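Glycosyl hydrolase (PDB 3QC2) is a glycosyl hydrolase, a carbohydrate-active protein with a five-bladed beta-propeller fold. Local coordinates at residues A[46-51]-A[101-106]; A[241-246]-A[282-287]. All blocks are in the same frame, centred on the assembly; numbering follows the deposited sequence.

Interaction 1 (A[46-51]-A[101-106]); sequences IAWESN and KTPVFY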
loop_
_atom_site.group_PDB
_atom_site.type_symbol
_atom_site.label_atom_id
_atom_site.label_comp_id
_atom_site.label_asym_id
_atom_site.label_seq_id
_atom_site.Cartn_x
_atom_site.Cartn_y
_atom_site.Cartn_z
ATOM N N ILE A 46 -3.154 -26.047 3.407
ATOM C CA ILE A 46 -4.212 -25.206 2.840
ATOM C C ILE A 46 -3.782 -24.516 1.538
ATOM O O ILE A 46 -2.596 -24.191 1.347
ATOM C CB ILE A 46 -4.683 -24.097 3.841
ATOM C CG1 ILE A 46 -3.520 -23.167 4.221
ATOM C CG2 ILE A 46 -5.320 -24.723 5.098
ATOM C CD1 ILE A 46 -3.937 -22.046 5.087
ATOM N N ALA A 47 -4.766 -24.286 0.657
ATOM C CA ALA A 47 -4.550 -23.582 -0.601
ATOM C C ALA A 47 -4.540 -22.088 -0.283
ATOM O O ALA A 47 -5.490 -21.354 -0.586
ATOM C CB ALA A 47 -5.645 -23.921 -1.599
ATOM N N TRP A 48 -3.434 -21.665 0.312
ATOM C CA TRP A 48 -3.221 -20.301 0.810
ATOM C C TRP A 48 -3.408 -19.098 -0.185
ATOM O O TRP A 48 -3.524 -17.950 0.261
ATOM C CB TRP A 48 -1.816 -20.221 1.428
ATOM C CG TRP A 48 -0.706 -20.327 0.412
ATOM C CD1 TRP A 48 -0.227 -21.463 -0.169
ATOM C CD2 TRP A 48 0.058 -19.249 -0.126
ATOM N NE1 TRP A 48 0.779 -21.156 -1.044
ATOM C CE2 TRP A 48 0.978 -19.801 -1.034
ATOM C CE3 TRP A 48 0.054 -17.868 0.072
ATOM C CZ2 TRP A 48 1.897 -19.014 -1.748
ATOM C CZ3 TRP A 48 0.966 -17.085 -0.639
ATOM C CH2 TRP A 48 1.872 -17.664 -1.535
ATOM N N GLU A 49 -3.415 -19.356 -1.488
ATOM C CA GLU A 49 -3.559 -18.281 -2.484
ATOM C C GLU A 49 -4.565 -18.647 -3.587
ATOM O O GLU A 49 -4.431 -18.210 -4.737
ATOM C CB GLU A 49 -2.178 -17.948 -3.096
ATOM C CG GLU A 49 -1.451 -19.160 -3.744
ATOM C CD GLU A 49 -0.089 -18.795 -4.416
ATOM O OE1 GLU A 49 0.255 -17.610 -4.482
ATOM O OE2 GLU A 49 0.617 -19.720 -4.889
ATOM N N SER A 50 -5.587 -19.413 -3.216
ATOM C CA SER A 50 -6.587 -19.914 -4.167
ATOM C C SER A 50 -7.744 -18.973 -4.465
ATOM O O SER A 50 -8.389 -19.110 -5.499
ATOM C CB SER A 50 -7.149 -21.251 -3.659
ATOM O OG SER A 50 -7.698 -21.110 -2.359
ATOM N N ASN A 51 -8.004 -18.018 -3.579
ATOM C CA ASN A 51 -9.139 -17.117 -3.754
ATOM C C ASN A 51 -8.751 -15.730 -4.262
ATOM O O ASN A 51 -9.361 -15.222 -5.190
ATOM C CB ASN A 51 -9.895 -16.978 -2.421
ATOM C CG ASN A 51 -11.309 -16.400 -2.596
ATOM O OD1 ASN A 51 -12.158 -16.996 -3.268
ATOM N ND2 ASN A 51 -11.567 -15.252 -1.962
ATOM N N LYS A 101 5.988 -21.023 -4.229
ATOM C CA LYS A 101 4.756 -21.779 -4.007
ATOM C C LYS A 101 4.269 -21.796 -2.551
ATOM O O LYS A 101 3.219 -22.374 -2.257
ATOM C CB LYS A 101 4.912 -23.194 -4.531
ATOM C CG LYS A 101 5.057 -23.257 -6.064
ATOM C CD LYS A 101 5.041 -24.702 -6.553
ATOM C CE LYS A 101 4.986 -24.779 -8.056
ATOM N NZ LYS A 101 4.824 -26.198 -8.496
ATOM N N THR A 102 5.013 -21.152 -1.657
ATOM C CA THR A 102 4.633 -21.070 -0.248
ATOM C C THR A 102 4.790 -19.605 0.234
ATOM O O THR A 102 5.641 -18.879 -0.274
ATOM C CB THR A 102 5.482 -22.025 0.616
ATOM O OG1 THR A 102 6.857 -21.651 0.546
ATOM C CG2 THR A 102 5.330 -23.490 0.129
ATOM N N PRO A 103 3.958 -19.172 1.208
ATOM C CA PRO A 103 4.056 -17.783 1.693
ATOM C C PRO A 103 5.315 -17.547 2.522
ATOM O O PRO A 103 5.798 -18.464 3.173
ATOM C CB PRO A 103 2.789 -17.621 2.563
ATOM C CG PRO A 103 2.490 -18.991 3.064
ATOM C CD PRO A 103 3.001 -19.973 2.004
ATOM N N VAL A 104 5.832 -16.324 2.490
ATOM C CA VAL A 104 7.047 -15.973 3.253
ATOM C C VAL A 104 6.746 -15.222 4.546
ATOM O O VAL A 104 7.644 -15.019 5.368
ATOM C CB VAL A 104 8.028 -15.134 2.409
ATOM C CG1 VAL A 104 8.511 -15.947 1.208
ATOM C CG2 VAL A 104 7.390 -13.819 1.964
ATOM N N PHE A 105 5.493 -14.802 4.726
ATOM C CA PHE A 105 5.095 -14.077 5.914
ATOM C C PHE A 105 3.661 -14.467 6.249
ATOM O O PHE A 105 2.773 -14.347 5.421
ATOM C CB PHE A 105 5.234 -12.575 5.675
ATOM C CG PHE A 105 5.172 -11.747 6.926
ATOM C CD1 PHE A 105 6.247 -11.745 7.824
ATOM C CD2 PHE A 105 4.055 -10.936 7.202
ATOM C CE1 PHE A 105 6.202 -10.961 9.010
ATOM C CE2 PHE A 105 4.001 -10.154 8.370
ATOM C CZ PHE A 105 5.082 -10.165 9.277
ATOM N N TYR A 106 3.452 -14.940 7.471
ATOM C CA TYR A 106 2.146 -15.427 7.893
ATOM C C TYR A 106 2.025 -15.474 9.420
ATOM O O TYR A 106 3.028 -15.369 10.123
ATOM C CB TYR A 106 1.944 -16.833 7.312
ATOM C CG TYR A 106 3.162 -17.738 7.493
ATOM C CD1 TYR A 106 3.312 -18.514 8.638
ATOM C CD2 TYR A 106 4.173 -17.799 6.514
ATOM C CE1 TYR A 106 4.424 -19.337 8.816
ATOM C CE2 TYR A 106 5.289 -18.611 6.683
ATOM C CZ TYR A 106 5.409 -19.382 7.839
ATOM O OH TYR A 106 6.501 -20.192 8.023
#
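A CH-pi contact between tryptophan and proline ties the loop leading into strand 52-61 to the chain leaving strand 98-99, the two outer strands of one four-stranded blade: Trp-48 lays its indole against Pro-103. The pyrrolidine carbons spread over one face of the indole. Pro-103 CD sits above the five-membered ring of Trp-48, 3.7 Å from its centroid and close to the normal. Further along, Pro-103 CB comes within 3.7 Å of Trp-48 CE3 on the six-membered ring. The opposite face is covered from within the same loop by Glu-49 CG, 3.7 Å above the plane. Trp-48 turns its CG between the backbone N and the carbonyl carbon (chi1 69°), which swings the ring across toward 101-103. There NE1 of Trp-48 donates to Lys-101 O at 3.0 Å, with a bent N-H...O angle of 144°; the nitrogen stands 44° out of the carbonyl plane. Behind the indole, the carboxylate of Glu-49 pairs with Arg-99 and bonds to Tyr-69. A largely apolar CH-pi contact thus joins the segments, while the single hydrogen bond satisfies the buried indole N-H and probably limits how far the ring can turn in its own plane.

Interaction 2 (A[241-246]-A[282-287]); sequences GYFDSH and VYAAGQ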
loop_
_atom_site.group_PDB
_atom_site.type_symbol
_atom_site.label_atom_id
_atom_site.label_comp_id
_atom_site.label_asym_id
_atom_site.label_seq_id
_atom_site.Cartn_x
_atom_site.Cartn_y
_atom_site.Cartn_z
ATOM N N GLY A 241 -18.196 15.697 -2.439
ATOM C CA GLY A 241 -18.245 15.949 -3.888
ATOM C C GLY A 241 -17.068 15.516 -4.731
ATOM O O GLY A 241 -17.003 15.858 -5.903
ATOM N N TYR A 242 -16.142 14.766 -4.144
ATOM C CA TYR A 242 -14.956 14.270 -4.869
ATOM C C TYR A 242 -14.818 12.758 -4.711
ATOM O O TYR A 242 -15.510 12.137 -3.892
ATOM C CB TYR A 242 -13.694 14.959 -4.361
ATOM C CG TYR A 242 -13.609 16.409 -4.699
ATOM C CD1 TYR A 242 -14.239 17.360 -3.915
ATOM C CD2 TYR A 242 -12.877 16.840 -5.795
ATOM C CE1 TYR A 242 -14.156 18.712 -4.222
ATOM C CE2 TYR A 242 -12.788 18.173 -6.117
ATOM C CZ TYR A 242 -13.429 19.107 -5.332
ATOM O OH TYR A 242 -13.339 20.422 -5.651
ATOM N N PHE A 243 -13.914 12.172 -5.499
ATOM C CA PHE A 243 -13.676 10.729 -5.472
ATOM C C PHE A 243 -13.166 10.244 -4.127
ATOM O O PHE A 243 -13.390 9.098 -3.767
ATOM C CB PHE A 243 -12.693 10.312 -6.583
ATOM C CG PHE A 243 -11.254 10.696 -6.315
ATOM C CD1 PHE A 243 -10.791 11.998 -6.579
ATOM C CD2 PHE A 243 -10.355 9.756 -5.823
ATOM C CE1 PHE A 243 -9.477 12.347 -6.342
ATOM C CE2 PHE A 243 -9.037 10.096 -5.591
ATOM C CZ PHE A 243 -8.597 11.414 -5.852
ATOM N N ASP A 244 -12.449 11.109 -3.399
ATOM C CA ASP A 244 -11.917 10.747 -2.081
ATOM C C ASP A 244 -12.782 11.385 -1.017
ATOM O O ASP A 244 -12.338 12.251 -0.264
ATOM C CB ASP A 244 -10.419 11.116 -1.941
ATOM C CG ASP A 244 -10.121 12.605 -2.205
ATOM O OD1 ASP A 244 -10.910 13.288 -2.947
ATOM O OD2 ASP A 244 -9.069 13.074 -1.678
ATOM N N SER A 245 -14.030 10.907 -0.960
ATOM C CA SER A 245 -15.079 11.452 -0.084
ATOM C C SER A 245 -15.435 10.619 1.142
ATOM O O SER A 245 -16.095 11.122 2.047
ATOM C CB SER A 245 -16.347 11.674 -0.904
ATOM O OG SER A 245 -16.638 10.541 -1.695
ATOM N N HIS A 246 -15.037 9.351 1.152
ATOM C CA HIS A 246 -15.283 8.482 2.294
ATOM C C HIS A 246 -13.977 8.121 3.000
ATOM O O HIS A 246 -13.922 8.101 4.221
ATOM C CB HIS A 246 -16.040 7.225 1.872
ATOM C CG HIS A 246 -16.390 6.327 3.018
ATOM N ND1 HIS A 246 -17.116 6.758 4.106
ATOM C CD2 HIS A 246 -16.131 5.014 3.236
ATOM C CE1 HIS A 246 -17.276 5.754 4.951
ATOM N NE2 HIS A 246 -16.688 4.684 4.445
ATOM N N VAL A 282 -15.933 2.516 -4.061
ATOM C CA VAL A 282 -14.749 1.870 -4.648
ATOM C C VAL A 282 -13.598 2.850 -4.674
ATOM O O VAL A 282 -13.788 4.059 -4.459
ATOM C CB VAL A 282 -15.027 1.323 -6.025
ATOM C CG1 VAL A 282 -16.014 0.143 -5.924
ATOM C CG2 VAL A 282 -15.549 2.393 -6.900
ATOM N N TYR A 283 -12.406 2.329 -4.940
ATOM C CA TYR A 283 -11.194 3.122 -4.896
ATOM C C TYR A 283 -10.663 3.582 -6.239
ATOM O O TYR A 283 -10.706 2.852 -7.226
ATOM C CB TYR A 283 -10.078 2.327 -4.213
ATOM C CG TYR A 283 -10.285 2.042 -2.741
ATOM C CD1 TYR A 283 -9.876 2.947 -1.777
ATOM C CD2 TYR A 283 -10.851 0.864 -2.324
ATOM C CE1 TYR A 283 -10.039 2.681 -0.429
ATOM C CE2 TYR A 283 -11.028 0.588 -0.976
ATOM C CZ TYR A 283 -10.615 1.498 -0.038
ATOM O OH TYR A 283 -10.785 1.222 1.289
ATOM N N ALA A 284 -10.140 4.806 -6.235
ATOM C CA ALA A 284 -9.450 5.404 -7.370
ATOM C C ALA A 284 -8.274 6.174 -6.747
ATOM O O ALA A 284 -8.403 6.746 -5.652
ATOM C CB ALA A 284 -10.350 6.304 -8.161
ATOM N N ALA A 285 -7.141 6.169 -7.437
ATOM C CA ALA A 285 -5.906 6.712 -6.911
ATOM C C ALA A 285 -5.714 8.205 -7.102
ATOM O O ALA A 285 -5.976 8.750 -8.174
ATOM C CB ALA A 285 -4.710 5.945 -7.510
ATOM N N GLY A 286 -5.216 8.850 -6.039
ATOM C CA GLY A 286 -4.940 10.270 -6.031
ATOM C C GLY A 286 -3.516 10.543 -5.585
ATOM O O GLY A 286 -2.751 9.623 -5.341
ATOM N N GLN A 287 -3.164 11.822 -5.507
ATOM C CA GLN A 287 -1.835 12.247 -5.051
ATOM C C GLN A 287 -1.987 13.520 -4.253
ATOM O O GLN A 287 -2.809 14.372 -4.591
ATOM C CB GLN A 287 -0.874 12.487 -6.232
ATOM C CG GLN A 287 -0.652 11.282 -7.120
ATOM C CD GLN A 287 0.421 11.507 -8.205
ATOM O OE1 GLN A 287 1.467 12.123 -7.958
ATOM N NE2 GLN A 287 0.173 10.981 -9.385
#
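Phe-243 turns the edge of its ring, not a face, onto the backbone of strand 283-290 where it runs through Ala-284 and Gly-286. One side of the phenyl rim does the touching. Its CE2 comes to 3.4 Å from Ala-284 O, which lies near the ring plane, and CZ reaches 3.8 Å from Gly-286 CA, also near that plane. Beside them, Phe-243 CD2 meets the methyl of Ala-284, with CB 4.2 Å away. The CB of Ala-284 points toward the loop, and Gly-286, two residues on, has no side chain to stand in the way of CZ, so the ring can come down close to the main chain. The ring gets there because CG of Phe-243 is set between its own backbone N and carbonyl carbon (chi1 74°). Over one face, displaced toward the rim, is Asp-244 OD1, 3.8 Å above the plane.

That carboxylate is well occupied: OD1 pairs with Arg-239, and OD2 with Arg-301 and the hydroxyl of Tyr-265. The loop is also braced from within, since Ser-245 OG donates to Tyr-242 O at 2.9 Å, nearly in line with the carbonyl bond.

No hydrogen bond links the two segments. Instead, the slightly positive hydrogens of the phenyl rim face the negative end of a peptide carbonyl, probably a weak electrostatic attraction added to close van der Waals packing. The arrangement therefore depends on shape: small residues on the strand receive an aromatic edge.

Overall arrangement
Both contacts set one aromatic residue of a loop against another part of the chain, on opposite sides of the molecule's centre; their centres are 31 Å apart, and the two contacts share no strand or loop. Interaction 1 is the more peripheral and only partly buried, its aromatic and proline covered but its other two residues exposed. It joins the loops beside the two outer strands of a four-stranded sheet through a ring face and a conventional hydrogen bond. All the touching residues of interaction 2 are buried. There a loop meets a regular strand of the larger mixed sheet, by a ring edge. In both, the residue after the aromatic is acidic and pairs with arginine.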